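Local coordinates for subtilisin-like serine protease (Fervidobacterium pennivorans, PDB 1R6V), which degrades keratin into peptides as a calcium-binding serine protease of the subtilisin family, allowing its bacterium to grow on native feathers, at residues 59-64 and 281-286; 145-150 and 431-436; 454-459 and 600-605. The protein carries 1 engineered substitution. All coordinates share one frame; numbering follows the deposited sequence.

Contact 1: 59-64 and 281-286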
# COMPACT_ATOMS: atom_id res chain seq x y z
N LEU A 59 -13.74 -8.50 7.25
CA LEU A 59 -12.62 -9.31 6.75
C LEU A 59 -11.80 -9.73 7.94
O LEU A 59 -10.73 -9.19 8.19
CB LEU A 59 -11.76 -8.47 5.80
CG LEU A 59 -12.45 -8.15 4.48
CD1 LEU A 59 -11.57 -7.21 3.68
CD2 LEU A 59 -12.71 -9.46 3.70
N PRO A 60 -12.28 -10.70 8.71
CA PRO A 60 -11.53 -11.14 9.89
C PRO A 60 -10.12 -11.65 9.65
O PRO A 60 -9.28 -11.53 10.55
CB PRO A 60 -12.47 -12.17 10.54
CG PRO A 60 -13.28 -12.69 9.41
CD PRO A 60 -13.52 -11.48 8.52
N GLN A 61 -9.84 -12.18 8.45
CA GLN A 61 -8.51 -12.69 8.13
C GLN A 61 -7.42 -11.62 8.28
O GLN A 61 -6.28 -11.96 8.58
CB GLN A 61 -8.47 -13.28 6.72
CG GLN A 61 -9.55 -12.79 5.82
CD GLN A 61 -10.85 -13.55 5.99
OE1 GLN A 61 -10.96 -14.74 5.67
NE2 GLN A 61 -11.83 -12.86 6.48
N ILE A 62 -7.78 -10.35 8.07
CA ILE A 62 -6.82 -9.25 8.27
C ILE A 62 -7.38 -8.20 9.24
O ILE A 62 -6.94 -7.05 9.27
CB ILE A 62 -6.40 -8.55 6.93
CG1 ILE A 62 -7.62 -7.95 6.23
CG2 ILE A 62 -5.65 -9.54 6.03
CD1 ILE A 62 -7.26 -7.09 4.99
N LYS A 63 -8.36 -8.62 10.04
CA LYS A 63 -8.97 -7.74 11.04
C LYS A 63 -9.36 -6.35 10.52
O LYS A 63 -8.91 -5.32 11.04
CB LYS A 63 -8.03 -7.60 12.25
CG LYS A 63 -7.89 -8.87 13.09
CD LYS A 63 -6.82 -8.66 14.15
CE LYS A 63 -6.86 -9.73 15.23
NZ LYS A 63 -8.15 -9.70 15.98
N VAL A 64 -10.22 -6.34 9.51
CA VAL A 64 -10.70 -5.11 8.91
C VAL A 64 -12.21 -5.14 8.80
O VAL A 64 -12.80 -6.18 8.55
CB VAL A 64 -10.14 -4.91 7.47
CG1 VAL A 64 -10.91 -3.81 6.75
CG2 VAL A 64 -8.67 -4.53 7.55
N PHE A 281 -1.82 -7.77 0.95
CA PHE A 281 -0.68 -8.26 0.20
C PHE A 281 0.23 -9.10 1.07
O PHE A 281 0.73 -10.14 0.63
CB PHE A 281 0.11 -7.10 -0.41
CG PHE A 281 -0.28 -6.81 -1.82
CD1 PHE A 281 -1.55 -6.33 -2.13
CD2 PHE A 281 0.61 -7.08 -2.86
CE1 PHE A 281 -1.95 -6.13 -3.47
CE2 PHE A 281 0.23 -6.88 -4.20
CZ PHE A 281 -1.05 -6.41 -4.51
N ASP A 282 0.43 -8.67 2.31
CA ASP A 282 1.29 -9.41 3.24
C ASP A 282 0.64 -10.74 3.63
O ASP A 282 1.33 -11.73 3.87
CB ASP A 282 1.60 -8.55 4.47
CG ASP A 282 2.51 -7.36 4.14
OD1 ASP A 282 3.01 -7.29 2.98
OD2 ASP A 282 2.73 -6.50 5.03
N TYR A 283 -0.70 -10.75 3.72
CA TYR A 283 -1.45 -11.97 4.04
C TYR A 283 -1.20 -13.00 2.93
O TYR A 283 -0.91 -14.17 3.17
CB TYR A 283 -2.94 -11.67 4.07
CG TYR A 283 -3.85 -12.85 4.34
CD1 TYR A 283 -4.16 -13.24 5.64
CD2 TYR A 283 -4.46 -13.55 3.28
CE1 TYR A 283 -5.07 -14.27 5.89
CE2 TYR A 283 -5.37 -14.57 3.52
CZ TYR A 283 -5.67 -14.93 4.82
OH TYR A 283 -6.56 -15.94 5.08
N ALA A 284 -1.34 -12.55 1.69
CA ALA A 284 -1.13 -13.46 0.59
C ALA A 284 0.31 -13.99 0.58
O ALA A 284 0.53 -15.20 0.44
CB ALA A 284 -1.45 -12.73 -0.75
N MET A 285 1.29 -13.11 0.75
CA MET A 285 2.69 -13.56 0.72
C MET A 285 3.03 -14.49 1.90
O MET A 285 3.83 -15.43 1.75
CB MET A 285 3.65 -12.35 0.67
CG MET A 285 3.56 -11.60 -0.67
SD MET A 285 4.81 -10.31 -0.99
CE MET A 285 4.18 -8.89 0.02
N GLU A 286 2.40 -14.25 3.04
CA GLU A 286 2.62 -15.09 4.22
C GLU A 286 2.07 -16.49 3.96
O GLU A 286 2.51 -17.46 4.57
CB GLU A 286 1.98 -14.46 5.46
CG GLU A 286 2.90 -13.45 6.15
CD GLU A 286 2.21 -12.61 7.21
OE1 GLU A 286 1.23 -13.10 7.82
OE2 GLU A 286 2.65 -11.46 7.44
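A chi1 of 178° puts CG of Tyr283 trans to the amide nitrogen and swings the ring out from the helix toward the turn 59-64, where Gln61 and Ile62 meet it. Ile62 holds CG1 between its backbone N and carbonyl carbon (chi1 60°), which places CG2 anti to the carbonyl carbon and aims this methyl at the root of the tyrosine. Ile62 CG2 rests 4.0 Å from Tyr283 CB, the two side chains crossing at about a right angle. Further out along the ring, Gln61 CB lies 3.6 Å from Tyr283 CE1 and stays close as far as the hydroxyl, being 3.7 Å from Tyr283 OH. Both carbons approach the ring obliquely. The rest of Gln61 bends at chi2 and leads its amide away from the helix. The phenol oxygen is hydrogen-bonded to Asp258 of helix 246-258, which fixes the far end of the ring. Without the ring, as with an alanine here, the carbons of Gln61 and Ile62 would probably border a gap and Asp258 would lose its phenol partner. The turn itself is tightly tied: Leu59 O accepts from Ile62 N and Val64 N on opposite faces of its plane, and Lys63 and Val64 form a G1 beta bulge against Leu59. Leu59 and Gln61 also touch helix 246-258. The propeptide hairpin of strands 54-59 and 64-68 therefore reaches two helices of the catalytic domain, an arrangement consistent with the subtilase prodomain, whose antiparallel sheet packs on surface helices of the protease.

Contact 2: 145-150 and 431-436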
# COMPACT_ATOMS: atom_id res chain seq x y z
N GLN A 145 8.20 -25.92 -26.97
CA GLN A 145 7.32 -27.03 -26.65
C GLN A 145 8.06 -28.03 -25.77
O GLN A 145 7.48 -28.63 -24.86
CB GLN A 145 6.80 -27.71 -27.92
CG GLN A 145 5.85 -26.82 -28.72
CD GLN A 145 5.03 -27.60 -29.73
OE1 GLN A 145 4.22 -28.45 -29.36
NE2 GLN A 145 5.23 -27.32 -31.01
N GLN A 146 9.35 -28.20 -26.02
CA GLN A 146 10.15 -29.12 -25.23
C GLN A 146 10.14 -28.68 -23.77
O GLN A 146 10.04 -29.51 -22.86
CB GLN A 146 11.58 -29.17 -25.76
CG GLN A 146 12.42 -30.27 -25.14
CD GLN A 146 13.78 -30.39 -25.81
OE1 GLN A 146 13.87 -30.51 -27.03
NE2 GLN A 146 14.84 -30.37 -25.00
N LEU A 147 10.25 -27.37 -23.54
CA LEU A 147 10.26 -26.85 -22.18
C LEU A 147 8.95 -27.18 -21.48
O LEU A 147 8.96 -27.55 -20.31
CB LEU A 147 10.49 -25.33 -22.19
CG LEU A 147 10.62 -24.62 -20.83
CD1 LEU A 147 11.51 -23.39 -20.98
CD2 LEU A 147 9.22 -24.22 -20.31
N TRP A 148 7.83 -27.05 -22.18
CA TRP A 148 6.54 -27.37 -21.57
C TRP A 148 6.43 -28.83 -21.19
O TRP A 148 5.64 -29.19 -20.32
CB TRP A 148 5.37 -27.02 -22.50
CG TRP A 148 5.09 -25.57 -22.58
CD1 TRP A 148 5.24 -24.64 -21.58
CD2 TRP A 148 4.55 -24.87 -23.71
NE1 TRP A 148 4.82 -23.40 -22.03
CE2 TRP A 148 4.40 -23.51 -23.32
CE3 TRP A 148 4.19 -25.25 -25.01
CZ2 TRP A 148 3.89 -22.54 -24.20
CZ3 TRP A 148 3.68 -24.28 -25.88
CH2 TRP A 148 3.54 -22.94 -25.47
N GLU A 149 7.22 -29.68 -21.84
CA GLU A 149 7.20 -31.10 -21.51
C GLU A 149 7.72 -31.31 -20.09
O GLU A 149 7.34 -32.27 -19.41
CB GLU A 149 8.04 -31.91 -22.49
CG GLU A 149 7.53 -31.88 -23.91
CD GLU A 149 8.15 -32.98 -24.75
OE1 GLU A 149 7.86 -34.16 -24.47
OE2 GLU A 149 8.93 -32.67 -25.67
N GLU A 150 8.59 -30.42 -19.65
CA GLU A 150 9.14 -30.52 -18.29
C GLU A 150 8.21 -29.84 -17.28
O GLU A 150 7.92 -30.39 -16.21
CB GLU A 150 10.55 -29.91 -18.21
CG GLU A 150 11.05 -29.75 -16.78
CD GLU A 150 12.47 -29.22 -16.67
OE1 GLU A 150 12.98 -28.60 -17.63
OE2 GLU A 150 13.08 -29.41 -15.60
N VAL A 431 13.01 -11.18 -18.55
CA VAL A 431 12.74 -12.44 -17.86
C VAL A 431 12.98 -13.60 -18.84
O VAL A 431 12.60 -13.53 -20.01
CB VAL A 431 11.27 -12.47 -17.31
CG1 VAL A 431 10.28 -12.51 -18.47
CG2 VAL A 431 11.08 -13.67 -16.38
N LYS A 432 13.62 -14.66 -18.36
CA LYS A 432 13.92 -15.82 -19.17
C LYS A 432 13.42 -17.10 -18.50
O LYS A 432 14.00 -17.57 -17.52
CB LYS A 432 15.43 -15.91 -19.42
CG LYS A 432 15.93 -14.91 -20.47
CD LYS A 432 15.44 -15.35 -21.83
CE LYS A 432 16.11 -14.58 -22.93
NZ LYS A 432 15.58 -15.04 -24.24
N LEU A 433 12.35 -17.65 -19.05
CA LEU A 433 11.75 -18.86 -18.51
C LEU A 433 12.70 -20.05 -18.63
O LEU A 433 12.82 -20.85 -17.70
CB LEU A 433 10.45 -19.20 -19.25
CG LEU A 433 9.31 -19.96 -18.54
CD1 LEU A 433 8.51 -20.71 -19.59
CD2 LEU A 433 9.82 -20.90 -17.47
N ASP A 434 13.37 -20.17 -19.76
CA ASP A 434 14.26 -21.30 -19.92
C ASP A 434 15.40 -21.30 -18.91
O ASP A 434 15.66 -22.33 -18.28
CB ASP A 434 14.76 -21.45 -21.38
CG ASP A 434 15.44 -20.19 -21.93
OD1 ASP A 434 15.51 -19.16 -21.24
OD2 ASP A 434 15.91 -20.25 -23.09
N ALA A 435 16.06 -20.16 -18.73
CA ALA A 435 17.15 -20.06 -17.76
C ALA A 435 16.62 -20.20 -16.33
O ALA A 435 17.24 -20.86 -15.48
CB ALA A 435 17.90 -18.73 -17.92
N ALA A 436 15.47 -19.60 -16.06
CA ALA A 436 14.91 -19.70 -14.71
C ALA A 436 14.54 -21.13 -14.36
O ALA A 436 14.80 -21.60 -13.24
CB ALA A 436 13.67 -18.80 -14.59
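The backbones of helix 145-150 and the start of helix 433-438 come closest at Leu147 and Asp434, whose CA atoms are 7.2 Å apart, and Leu147 fills the interval. Its chi1 of -176° carries the forked end toward helix 433-438, where each methyl meets a different residue. Leu147 CD1 meets the backbone side of the opposite helix, 3.6 Å from Asp434 CA, and also abuts the CB of that residue. The other branch turns to the leucine: Leu147 CD2 is 3.7 Å from Leu433 CD1, methyl against methyl, with the two side chains meeting at a slant. Asp434 offers only carbon here. Its carboxylate leads away from Leu147 and bends back on its own helix, where Ala435 N makes a weak bond to Asp434 OD1 at 2.8 Å with an N-H...O angle of 130°. The helix begins after Lys432 at the N-cap position, and Ala436 N bonds to Lys432 O at 2.9 Å. Behind the contact, Leu433 is buried against Val390 and Val393 of helix 380-397, while Leu437, one turn further along helix 433-438, also touches Leu147. Lys432 NZ bonds to Ala140 O at the end of the preceding helix, 136-140. This is plain apolar helix packing within the subtilisin-like catalytic domain: a short helix ahead of strand 157-162 is set against a late helix of the peptidase chain, on the flank of helix 380-397, which carries Ser381 in its first turn.

Contact 3: 454-459 and 600-605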
# COMPACT_ATOMS: atom_id res chain seq x y z
N VAL A 454 10.16 0.97 15.46
CA VAL A 454 10.49 2.29 16.02
C VAL A 454 9.66 2.50 17.28
O VAL A 454 8.45 2.36 17.25
CB VAL A 454 10.16 3.42 15.00
CG1 VAL A 454 10.67 4.78 15.52
CG2 VAL A 454 10.79 3.10 13.65
N THR A 455 10.32 2.84 18.39
CA THR A 455 9.62 3.05 19.66
C THR A 455 10.12 4.33 20.30
O THR A 455 10.99 5.00 19.75
CB THR A 455 9.91 1.92 20.67
OG1 THR A 455 11.33 1.85 20.91
CG2 THR A 455 9.44 0.58 20.13
N ASP A 456 9.56 4.68 21.46
CA ASP A 456 10.01 5.86 22.17
C ASP A 456 11.34 5.50 22.82
O ASP A 456 11.84 4.38 22.66
CB ASP A 456 8.98 6.33 23.22
CG ASP A 456 8.55 5.24 24.18
OD1 ASP A 456 9.19 4.18 24.24
OD2 ASP A 456 7.56 5.46 24.90
N ALA A 457 11.93 6.44 23.55
CA ALA A 457 13.24 6.25 24.18
C ALA A 457 13.42 4.98 25.01
O ALA A 457 14.43 4.29 24.88
CB ALA A 457 13.59 7.48 25.02
N LYS A 458 12.45 4.68 25.87
CA LYS A 458 12.52 3.51 26.73
C LYS A 458 11.97 2.26 26.07
O LYS A 458 11.92 1.20 26.68
CB LYS A 458 11.75 3.75 28.03
CG LYS A 458 12.32 4.86 28.90
CD LYS A 458 13.60 4.42 29.57
CE LYS A 458 14.07 5.45 30.57
NZ LYS A 458 15.33 5.02 31.26
N GLY A 459 11.54 2.39 24.82
CA GLY A 459 11.00 1.25 24.10
C GLY A 459 9.70 0.72 24.66
O GLY A 459 9.40 -0.47 24.56
N LEU A 600 11.90 14.23 29.87
CA LEU A 600 11.80 12.83 30.29
C LEU A 600 10.44 12.22 30.00
O LEU A 600 10.28 11.00 30.00
CB LEU A 600 12.10 12.70 31.78
CG LEU A 600 13.57 12.74 32.24
CD1 LEU A 600 14.23 14.06 31.84
CD2 LEU A 600 13.59 12.56 33.75
N LEU A 601 9.45 13.07 29.75
CA LEU A 601 8.11 12.59 29.45
C LEU A 601 8.07 12.06 28.03
O LEU A 601 8.78 12.54 27.15
CB LEU A 601 7.08 13.72 29.61
CG LEU A 601 6.81 14.21 31.03
CD1 LEU A 601 5.80 15.35 31.02
CD2 LEU A 601 6.30 13.04 31.86
N SER A 602 7.21 11.07 27.82
CA SER A 602 7.05 10.45 26.50
C SER A 602 5.57 10.27 26.20
O SER A 602 4.79 9.95 27.09
CB SER A 602 7.75 9.09 26.45
OG SER A 602 7.63 8.53 25.15
N GLY A 603 5.19 10.46 24.95
CA GLY A 603 3.80 10.30 24.57
C GLY A 603 3.23 11.60 24.03
O GLY A 603 3.91 12.33 23.32
N GLN A 604 1.98 11.89 24.37
CA GLN A 604 1.35 13.11 23.89
C GLN A 604 0.68 13.82 25.06
O GLN A 604 -0.13 13.23 25.78
CB GLN A 604 0.38 12.76 22.76
CG GLN A 604 1.15 12.16 21.58
CD GLN A 604 0.26 11.57 20.51
OE1 GLN A 604 -0.72 10.89 20.81
NE2 GLN A 604 0.62 11.81 19.25
N ILE A 605 1.06 15.08 25.25
CA ILE A 605 0.54 15.85 26.37
C ILE A 605 0.04 17.23 25.99
O ILE A 605 0.25 17.69 24.87
CB ILE A 605 1.65 16.05 27.45
CG1 ILE A 605 2.85 16.79 26.85
CG2 ILE A 605 2.08 14.70 28.03
CD1 ILE A 605 4.00 17.07 27.83
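Ser602 points its hydroxyl at the side chain of Asp456, and the two residues meet through this one group. The oxygen stands beside the carboxylate on the CB side: Ser602 OG is 3.1 Å from Asp456 OD2 and almost as near, 3.2 Å, to Asp456 CB. It also sits off the carboxylate plane, tilted rather than level with it. The geometry fits a hydrogen bond from Ser602 OG to Asp456 OD2, but the proton has a second possible acceptor, and OG is also weakly bonded to Tyr17 OH of the propeptide. In Ser602, chi1 of -178° turns OG to the far side of CB from the amide nitrogen and extends it away from its own backbone. Asp456 OD1 accepts from Asn460 N, just past its own turn, while OD2 is the oxygen nearer the serine. The contact joins two beta-sandwich domains: Asp456 opens a type I turn after strand 446-455 of the first, and Ser602 lies at the corner that leads into strand 604-610 of the second. In that turn Gly459 N bonds to Asp456 O at 3.0 Å. Next to Ser602 the chain bends at Gly603, whose backbone angles would press any side chain against Ser602 O. A backbone bond between Ala457 and Phe669 links the domains a second time, and Phe669 also lies against the side chain of Asp456.

How the contacts relate
The three contacts serve different parts of the four-domain chain. Contact 1 joins the propeptide to the catalytic domain, contact 2 lies inside the catalytic domain, and contact 3 joins the two beta-sandwich domains. Contacts 1 and 2 cross along the chain, since segment 145-150 falls between 59-64 and 281-286; contact 3 follows both. Helix 433-438 leads on to strand 446-455, yet contacts 2 and 3 lie on opposite sides of the chain's centre, about 55 Å apart between centres. Contact 1 lies between them but off their line, centred about 33 Å from contact 2 and about 30 Å from contact 3. None touches another, and the 55 Å span is consistent with an extended multidomain chain.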